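Local coordinates for protein histidine--tRNA ligase (Thermus thermophilus HB27, PDB 4RDX) that joins L-histidine to its cognate tRNA(His) at the expense of ATP, releasing AMP and diphosphate, at residues E132-E137 with P300-V305. Sequence-based numbering, arbitrary orientation.
Sequences EALGSE and PRVPGV. With HIS (histidine), chain D.
Val305 and Ala133 face each other as an antiparallel hydrogen-bonded pair in the mixed sheet of the class II synthetase catalytic domain. Strand 125-134 runs beside strand 304-310. Ala133 N donates to Val305 O at 2.8 Å, nearly straight, and Val305 N returns a bond to Ala133 O. A third backbone bond runs from Gly135 N to Pro303 O (3.0 Å). Pro303 also lays its ring against the backbone of Ser136, with Pro303 CG 3.4 Å from Ser136 N. Of all the residues here, Pro303 has the most surface buried by the contact. On the face of the sheet that carries Ala133, Val305 CG1 touches Ala133 CB at 4.0 Å, and Leu141 of helix 139-156 packs on both residues. The opposite face bears Leu134, whose CD2 lies over Gly304 CA. Val302 CG1 meets Leu134 CB, and helix 85-94 covers both side chains.

Glu132 reaches into the histidine pocket. With the chain bent at chi2 (-58°), Glu132 OE2 lies 2.6 Å from NE2 of the bound histidine, in a weak, poorly angled bond. Thr85 also bonds OE2, and Tyr290 holds OE1. Replacing Glu132 by alanine would probably leave the imidazole NE2 without this acceptor and the Tyr290 and Thr85 hydroxyls without this partner.

Arg301, also paired with Asp291, meets Glu137 with carboxylate and guanidinium planes only 10° apart. The link is a salt bridge with a weak hydrogen bond, Arg301 NH2 to Glu137 OE1 at 3.1 Å, and this same Glu137 OE1 lies 3.7 Å from Pro303 CB.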
# COMPACT_ATOMS: atom_id res chain seq x y z
N GLU A 132 -11.21 -10.01 9.51
CA GLU A 132 -12.22 -11.07 9.46
C GLU A 132 -11.78 -12.31 10.23
O GLU A 132 -10.64 -12.76 10.12
CB GLU A 132 -12.55 -11.47 8.02
CG GLU A 132 -13.06 -10.34 7.15
CD GLU A 132 -14.31 -9.68 7.70
OE1 GLU A 132 -15.12 -10.37 8.36
OE2 GLU A 132 -14.49 -8.46 7.48
N ALA A 133 -12.70 -12.86 11.02
CA ALA A 133 -12.53 -14.16 11.63
C ALA A 133 -13.54 -15.08 10.98
O ALA A 133 -14.76 -14.85 11.08
CB ALA A 133 -12.75 -14.08 13.13
N LEU A 134 -13.03 -16.10 10.29
CA LEU A 134 -13.86 -16.98 9.49
C LEU A 134 -13.78 -18.43 9.95
O LEU A 134 -12.71 -18.92 10.33
CB LEU A 134 -13.45 -16.88 8.01
CG LEU A 134 -13.61 -15.52 7.33
CD1 LEU A 134 -12.70 -15.42 6.11
CD2 LEU A 134 -15.06 -15.30 6.93
N GLY A 135 -14.92 -19.11 9.92
CA GLY A 135 -14.96 -20.54 10.19
C GLY A 135 -15.55 -20.94 11.53
O GLY A 135 -15.48 -22.10 11.91
N SER A 136 -16.15 -19.99 12.24
CA SER A 136 -16.74 -20.30 13.54
C SER A 136 -17.88 -19.37 13.94
O SER A 136 -17.93 -18.21 13.54
CB SER A 136 -15.65 -20.34 14.61
OG SER A 136 -16.21 -20.42 15.92
N GLU A 137 -18.80 -19.91 14.75
CA GLU A 137 -20.01 -19.21 15.20
C GLU A 137 -19.87 -18.70 16.64
O GLU A 137 -20.71 -17.93 17.12
CB GLU A 137 -21.21 -20.17 15.10
CG GLU A 137 -22.57 -19.54 15.34
CD GLU A 137 -23.15 -18.88 14.11
OE1 GLU A 137 -22.93 -19.40 13.00
OE2 GLU A 137 -23.82 -17.83 14.25
N PRO A 300 -19.51 -23.26 0.44
CA PRO A 300 -20.32 -23.82 1.53
C PRO A 300 -20.60 -22.78 2.60
O PRO A 300 -20.42 -21.58 2.35
CB PRO A 300 -19.42 -24.91 2.09
CG PRO A 300 -18.05 -24.37 1.89
CD PRO A 300 -18.09 -23.59 0.60
N ARG A 301 -21.03 -23.22 3.77
CA ARG A 301 -21.33 -22.31 4.87
C ARG A 301 -20.09 -21.97 5.68
O ARG A 301 -19.51 -22.81 6.34
CB ARG A 301 -22.41 -22.90 5.80
CG ARG A 301 -22.73 -22.01 7.00
CD ARG A 301 -23.75 -22.67 7.91
NE ARG A 301 -24.37 -21.72 8.82
CZ ARG A 301 -24.10 -21.64 10.12
NH1 ARG A 301 -23.21 -22.46 10.67
NH2 ARG A 301 -24.72 -20.74 10.87
N VAL A 302 -19.68 -20.71 5.60
CA VAL A 302 -18.58 -20.20 6.39
C VAL A 302 -19.10 -19.03 7.22
O VAL A 302 -19.31 -17.96 6.66
CB VAL A 302 -17.46 -19.71 5.51
CG1 VAL A 302 -16.29 -19.22 6.33
CG2 VAL A 302 -17.01 -20.78 4.51
N PRO A 303 -19.28 -19.23 8.54
CA PRO A 303 -19.71 -18.12 9.37
C PRO A 303 -18.55 -17.13 9.51
O PRO A 303 -17.39 -17.55 9.47
CB PRO A 303 -20.04 -18.78 10.71
CG PRO A 303 -19.24 -20.01 10.73
CD PRO A 303 -19.03 -20.43 9.32
N GLY A 304 -18.88 -15.84 9.62
CA GLY A 304 -17.85 -14.83 9.78
C GLY A 304 -18.19 -13.69 10.72
O GLY A 304 -19.35 -13.35 10.92
N VAL A 305 -17.16 -13.10 11.31
CA VAL A 305 -17.38 -11.86 12.05
C VAL A 305 -16.19 -10.97 11.76
O VAL A 305 -15.06 -11.45 11.69
CB VAL A 305 -17.56 -12.10 13.56
CG1 VAL A 305 -16.36 -12.81 14.15
CG2 VAL A 305 -17.84 -10.78 14.28
N HIS D . -19.54 -2.32 6.58
CA HIS D . -19.31 -3.66 7.09
C HIS D . -19.96 -3.79 8.46
O HIS D . -20.28 -4.89 8.91
CB HIS D . -17.81 -3.95 7.17
CG HIS D . -17.48 -5.34 7.64
ND1 HIS D . -18.43 -6.31 7.83
CD2 HIS D . -16.29 -5.88 7.98
CE1 HIS D . -17.85 -7.41 8.25
NE2 HIS D . -16.55 -7.19 8.35
OXT HIS D . -20.18 -2.79 9.15